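Local coordinates for IroE protein (Escherichia coli, PDB 2GZS) that hydrolyses the trilactone ring of the siderophore enterobactin and its C-glucosylated derivatives, usually cutting once to give linear trimers, at residues S174-A188 with V219-K233. Residues are numbered along the deposited sequence; the frame is centred on the assembly and turned at random.
Sequences SLGRGYDALLSRVTA and VLSKIHTTLTILKDK. With DFP (diisopropyl phosphonate), chain B.
Lys222 reaches across from helix 219-232 to Asp180 in the first turn of helix 179-187, where NZ forms a salt bridge 2.8 Å from OD1, using the syn lone pair, on the side of the other carboxylate oxygen. With CG anti to the carbonyl carbon (chi1 -82°) and a bend at chi3, the lysine chain runs obliquely past the Tyr179 ring to Asp180, its CD 4.1 Å from CE2. One face of that ring carries CA of Ser174 over its centre, while the phenol OH lies against Ile223 CG1 (3.8 Å) and Val219 CG1. Were Lys222 cut back to an alanine, Asp180 would probably lose its cationic mate and a gap open beside CE2 of Tyr179. Further along, Leu183 meets Thr226 at about a right angle, its CD2 3.7 Å from OG1, and CG2 of Thr187 packs on the same threonine. Both threonine hydroxyls turn back to their own helix: Thr226 OG1 donates to Lys222 O (2.8 Å), and Thr187 OG1 to Leu183 O. Deeper in, Val186 CG1 abuts Leu230 CD1 at 3.7 Å. Beyond it the extended Lys233 brings NZ to Thr187 O (2.8 Å), and also bonds Val189 O. In this alpha/beta-hydrolase fold a largely apolar seam, salt-bridged at its exposed margin, thus joins helix 219-232, lying on edge strand 237-241, to helix 179-187, which follows pocket residues Leu175 and Gly176.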
loop_
_atom_site.group_PDB
_atom_site.type_symbol
_atom_site.label_atom_id
_atom_site.label_comp_id
_atom_site.label_asym_id
_atom_site.label_seq_id
_atom_site.Cartn_x
_atom_site.Cartn_y
_atom_site.Cartn_z
ATOM N N SER A 174 5.323 -7.124 10.481
ATOM C CA SER A 174 6.021 -7.945 11.516
ATOM C C SER A 174 6.875 -8.992 10.816
ATOM O O SER A 174 7.761 -9.568 11.521
ATOM C CB SER A 174 5.036 -8.627 12.467
ATOM O OG SER A 174 4.290 -9.595 11.742
ATOM N N LEU A 175 6.754 -9.328 9.562
ATOM C CA LEU A 175 7.593 -10.299 8.860
ATOM C C LEU A 175 9.015 -9.758 8.576
ATOM O O LEU A 175 9.893 -10.566 8.197
ATOM C CB LEU A 175 6.927 -10.732 7.542
ATOM C CG LEU A 175 5.531 -11.338 7.736
ATOM C CD1 LEU A 175 4.945 -11.682 6.372
ATOM C CD2 LEU A 175 5.666 -12.565 8.658
ATOM N N GLY A 176 9.169 -8.439 8.690
ATOM C CA GLY A 176 10.462 -7.777 8.298
ATOM C C GLY A 176 11.462 -7.696 9.435
ATOM O O GLY A 176 11.177 -7.600 10.618
ATOM N N ARG A 177 12.768 -7.829 9.026
ATOM C CA ARG A 177 13.789 -7.715 10.083
ATOM C C ARG A 177 13.788 -6.362 10.792
ATOM O O ARG A 177 14.090 -6.231 11.980
ATOM C CB ARG A 177 15.159 -7.857 9.421
ATOM C CG ARG A 177 15.458 -9.191 8.779
ATOM C CD ARG A 177 16.941 -9.105 8.321
ATOM N NE ARG A 177 17.786 -9.150 9.524
ATOM C CZ ARG A 177 18.492 -8.175 10.080
ATOM N NH1 ARG A 177 18.560 -6.912 9.643
ATOM N NH2 ARG A 177 19.176 -8.505 11.178
ATOM N N GLY A 178 13.459 -5.312 10.048
ATOM C CA GLY A 178 13.560 -4.011 10.743
ATOM C C GLY A 178 12.206 -3.491 11.193
ATOM O O GLY A 178 11.944 -2.286 11.337
ATOM N N TYR A 179 11.258 -4.419 11.427
ATOM C CA TYR A 179 9.941 -4.057 11.957
ATOM C C TYR A 179 10.036 -3.257 13.236
ATOM O O TYR A 179 9.447 -2.206 13.403
ATOM C CB TYR A 179 9.137 -5.340 12.226
ATOM C CG TYR A 179 7.891 -5.360 13.048
ATOM C CD1 TYR A 179 6.812 -4.610 12.577
ATOM C CD2 TYR A 179 7.717 -6.082 14.234
ATOM C CE1 TYR A 179 5.622 -4.575 13.277
ATOM C CE2 TYR A 179 6.520 -6.062 14.940
ATOM C CZ TYR A 179 5.471 -5.295 14.445
ATOM O OH TYR A 179 4.240 -5.218 15.067
ATOM N N ASP A 180 10.769 -3.763 14.240
ATOM C CA ASP A 180 10.841 -3.072 15.513
ATOM C C ASP A 180 11.531 -1.726 15.348
ATOM O O ASP A 180 11.090 -0.817 16.085
ATOM C CB ASP A 180 11.587 -3.896 16.584
ATOM C CG ASP A 180 10.798 -5.155 16.989
ATOM O OD1 ASP A 180 9.919 -5.004 17.858
ATOM O OD2 ASP A 180 11.064 -6.256 16.476
ATOM N N ALA A 181 12.541 -1.685 14.475
ATOM C CA ALA A 181 13.198 -0.352 14.319
ATOM C C ALA A 181 12.240 0.688 13.750
ATOM O O ALA A 181 12.189 1.881 14.103
ATOM C CB ALA A 181 14.394 -0.416 13.390
ATOM N N LEU A 182 11.408 0.235 12.799
ATOM C CA LEU A 182 10.364 1.110 12.243
ATOM C C LEU A 182 9.297 1.427 13.250
ATOM O O LEU A 182 8.860 2.607 13.322
ATOM C CB LEU A 182 9.674 0.400 11.052
ATOM C CG LEU A 182 9.555 0.970 9.669
ATOM C CD1 LEU A 182 10.461 2.151 9.398
ATOM C CD2 LEU A 182 9.807 -0.151 8.638
ATOM N N LEU A 183 8.824 0.453 14.029
ATOM C CA LEU A 183 7.869 0.843 15.081
ATOM C C LEU A 183 8.385 1.868 16.090
ATOM O O LEU A 183 7.666 2.716 16.603
ATOM C CB LEU A 183 7.431 -0.373 15.927
ATOM C CG LEU A 183 6.291 -1.177 15.306
ATOM C CD1 LEU A 183 5.860 -2.300 16.242
ATOM C CD2 LEU A 183 5.131 -0.265 14.928
ATOM N N SER A 184 9.656 1.737 16.417
ATOM C CA SER A 184 10.378 2.650 17.298
ATOM C C SER A 184 10.341 4.060 16.710
ATOM O O SER A 184 10.098 5.054 17.410
ATOM C CB SER A 184 11.819 2.162 17.458
ATOM O OG SER A 184 12.417 2.955 18.489
ATOM N N ARG A 185 10.523 4.157 15.383
ATOM C CA ARG A 185 10.386 5.516 14.807
ATOM C C ARG A 185 8.940 5.986 14.782
ATOM O O ARG A 185 8.645 7.182 15.015
ATOM C CB ARG A 185 10.914 5.522 13.383
ATOM C CG ARG A 185 12.394 5.214 13.206
ATOM C CD ARG A 185 12.810 4.854 11.778
ATOM N NE ARG A 185 12.532 5.836 10.756
ATOM C CZ ARG A 185 12.312 5.857 9.458
ATOM N NH1 ARG A 185 12.304 4.774 8.679
ATOM N NH2 ARG A 185 12.075 7.037 8.852
ATOM N N VAL A 186 8.021 5.062 14.503
ATOM C CA VAL A 186 6.603 5.433 14.443
ATOM C C VAL A 186 6.118 6.001 15.743
ATOM O O VAL A 186 5.429 7.000 15.875
ATOM C CB VAL A 186 5.726 4.197 14.050
ATOM C CG1 VAL A 186 4.280 4.483 14.411
ATOM C CG2 VAL A 186 5.942 3.849 12.581
ATOM N N THR A 187 6.473 5.364 16.892
ATOM C CA THR A 187 5.914 5.834 18.142
ATOM C C THR A 187 6.746 7.023 18.693
ATOM O O THR A 187 6.282 7.558 19.689
ATOM C CB THR A 187 5.831 4.721 19.215
ATOM O OG1 THR A 187 7.133 4.149 19.462
ATOM C CG2 THR A 187 4.989 3.543 18.709
ATOM N N ALA A 188 7.829 7.403 18.052
ATOM C CA ALA A 188 8.636 8.529 18.503
ATOM C C ALA A 188 8.171 9.874 17.925
ATOM O O ALA A 188 8.792 10.888 18.246
ATOM C CB ALA A 188 10.100 8.328 18.129
ATOM N N VAL A 219 3.578 -9.889 19.106
ATOM C CA VAL A 219 3.331 -8.973 18.007
ATOM C C VAL A 219 2.162 -8.095 18.473
ATOM O O VAL A 219 2.141 -6.868 18.342
ATOM C CB VAL A 219 2.998 -9.694 16.697
ATOM C CG1 VAL A 219 2.300 -8.777 15.694
ATOM C CG2 VAL A 219 4.281 -10.230 16.078
ATOM N N LEU A 220 1.151 -8.762 19.083
ATOM C CA LEU A 220 -0.025 -8.010 19.483
ATOM C C LEU A 220 0.260 -7.063 20.643
ATOM O O LEU A 220 -0.356 -6.006 20.752
ATOM C CB LEU A 220 -1.191 -8.927 19.901
ATOM C CG LEU A 220 -1.630 -9.912 18.817
ATOM C CD1 LEU A 220 -1.924 -11.281 19.427
ATOM C CD2 LEU A 220 -2.834 -9.378 18.065
ATOM N N SER A 221 1.164 -7.427 21.543
ATOM C CA SER A 221 1.584 -6.538 22.595
ATOM C C SER A 221 2.181 -5.255 22.031
ATOM O O SER A 221 1.778 -4.168 22.438
ATOM C CB SER A 221 2.621 -7.271 23.463
ATOM O OG SER A 221 3.066 -6.412 24.482
ATOM N N LYS A 222 3.080 -5.404 21.088
ATOM C CA LYS A 222 3.723 -4.288 20.420
ATOM C C LYS A 222 2.694 -3.393 19.753
ATOM O O LYS A 222 2.796 -2.152 19.827
ATOM C CB LYS A 222 4.730 -4.831 19.377
ATOM C CG LYS A 222 6.036 -5.200 20.070
ATOM C CD LYS A 222 7.045 -5.593 19.001
ATOM C CE LYS A 222 8.032 -6.628 19.507
ATOM N NZ LYS A 222 8.593 -7.370 18.331
ATOM N N ILE A 223 1.711 -4.045 19.109
ATOM C CA ILE A 223 0.729 -3.212 18.417
ATOM C C ILE A 223 -0.150 -2.500 19.391
ATOM O O ILE A 223 -0.484 -1.311 19.206
ATOM C CB ILE A 223 -0.135 -4.112 17.506
ATOM C CG1 ILE A 223 0.672 -4.732 16.366
ATOM C CG2 ILE A 223 -1.324 -3.316 16.985
ATOM C CD1 ILE A 223 -0.118 -5.792 15.622
ATOM N N HIS A 224 -0.547 -3.136 20.505
ATOM C CA HIS A 224 -1.415 -2.379 21.397
ATOM C C HIS A 224 -0.668 -1.199 21.995
ATOM O O HIS A 224 -1.274 -0.122 22.122
ATOM C CB HIS A 224 -2.040 -3.275 22.486
ATOM C CG HIS A 224 -3.042 -4.175 21.786
ATOM N ND1 HIS A 224 -4.030 -3.671 20.970
ATOM C CD2 HIS A 224 -3.193 -5.512 21.733
ATOM C CE1 HIS A 224 -4.760 -4.642 20.458
ATOM N NE2 HIS A 224 -4.272 -5.772 20.922
ATOM N N THR A 225 0.615 -1.382 22.339
ATOM C CA THR A 225 1.291 -0.196 22.863
ATOM C C THR A 225 1.383 0.879 21.776
ATOM O O THR A 225 1.216 2.076 22.063
ATOM C CB THR A 225 2.723 -0.561 23.278
ATOM O OG1 THR A 225 2.602 -1.446 24.411
ATOM C CG2 THR A 225 3.566 0.641 23.677
ATOM N N THR A 226 1.667 0.411 20.557
ATOM C CA THR A 226 1.823 1.337 19.437
ATOM C C THR A 226 0.553 2.168 19.286
ATOM O O THR A 226 0.626 3.395 19.220
ATOM C CB THR A 226 2.137 0.607 18.134
ATOM O OG1 THR A 226 3.466 0.076 18.207
ATOM C CG2 THR A 226 2.152 1.584 16.947
ATOM N N LEU A 227 -0.591 1.506 19.268
ATOM C CA LEU A 227 -1.847 2.255 19.174
ATOM C C LEU A 227 -2.066 3.228 20.316
ATOM O O LEU A 227 -2.570 4.360 20.130
ATOM C CB LEU A 227 -3.035 1.285 19.089
ATOM C CG LEU A 227 -3.219 0.305 17.950
ATOM C CD1 LEU A 227 -4.635 -0.310 18.045
ATOM C CD2 LEU A 227 -3.037 0.872 16.561
ATOM N N THR A 228 -1.717 2.804 21.534
ATOM C CA THR A 228 -1.870 3.620 22.715
ATOM C C THR A 228 -1.033 4.888 22.604
ATOM O O THR A 228 -1.574 5.993 22.827
ATOM C CB THR A 228 -1.410 2.837 23.959
ATOM O OG1 THR A 228 -2.239 1.688 24.124
ATOM C CG2 THR A 228 -1.557 3.685 25.227
ATOM N N ILE A 229 0.255 4.740 22.285
ATOM C CA ILE A 229 1.107 5.915 22.136
ATOM C C ILE A 229 0.619 6.795 20.982
ATOM O O ILE A 229 0.568 8.029 21.137
ATOM C CB ILE A 229 2.589 5.525 21.982
ATOM C CG1 ILE A 229 3.058 4.825 23.271
ATOM C CG2 ILE A 229 3.500 6.703 21.729
ATOM C CD1 ILE A 229 4.529 4.369 23.172
ATOM N N LEU A 230 0.280 6.188 19.840
ATOM C CA LEU A 230 -0.115 7.053 18.706
ATOM C C LEU A 230 -1.378 7.805 19.027
ATOM O O LEU A 230 -1.514 9.012 18.721
ATOM C CB LEU A 230 -0.282 6.202 17.460
ATOM C CG LEU A 230 1.045 5.668 16.868
ATOM C CD1 LEU A 230 0.786 4.861 15.617
ATOM C CD2 LEU A 230 1.997 6.844 16.594
ATOM N N LYS A 231 -2.335 7.183 19.683
ATOM C CA LYS A 231 -3.552 7.906 20.079
ATOM C C LYS A 231 -3.250 9.082 20.969
ATOM O O LYS A 231 -3.817 10.165 20.784
ATOM C CB LYS A 231 -4.417 6.905 20.876
ATOM C CG LYS A 231 -5.474 6.270 19.989
ATOM C CD LYS A 231 -4.933 5.295 18.960
ATOM C CE LYS A 231 -5.238 3.884 19.438
ATOM N NZ LYS A 231 -6.393 3.262 18.746
ATOM N N ASP A 232 -2.321 8.820 21.915
ATOM C CA ASP A 232 -1.921 9.921 22.776
ATOM C C ASP A 232 -1.291 11.080 21.971
ATOM O O ASP A 232 -1.387 12.255 22.388
ATOM C CB ASP A 232 -0.900 9.457 23.834
ATOM C CG ASP A 232 -1.448 8.672 24.995
ATOM O OD1 ASP A 232 -2.688 8.643 25.155
ATOM O OD2 ASP A 232 -0.641 8.074 25.748
ATOM N N LYS A 233 -0.654 10.736 20.868
ATOM C CA LYS A 233 -0.024 11.732 20.020
ATOM C C LYS A 233 -0.994 12.303 18.991
ATOM O O LYS A 233 -0.538 13.016 18.077
ATOM C CB LYS A 233 1.211 11.096 19.361
ATOM C CG LYS A 233 2.227 10.918 20.509
ATOM C CD LYS A 233 3.523 10.293 20.054
ATOM C CE LYS A 233 4.565 10.516 21.164
ATOM N NZ LYS A 233 5.892 10.178 20.633
HETATM C C1 DFP B . 6.489 -12.847 2.985
HETATM C C2 DFP B . 7.514 -13.948 2.701
HETATM C C3 DFP B . 5.090 -13.216 2.515
HETATM C "C1'" DFP B . 10.029 -10.188 3.896
HETATM C "C2'" DFP B . 9.724 -9.419 5.148
HETATM C "C3'" DFP B . 11.128 -11.247 4.246
HETATM P P DFP B . 7.654 -10.430 2.718
HETATM O O1P DFP B . 6.944 -11.713 2.181
HETATM O O2P DFP B . 8.904 -10.950 3.530
HETATM O O3P DFP B . 8.038 -9.456 1.615
HETATM O O HOH W 1 8.321 11.991 21.376
#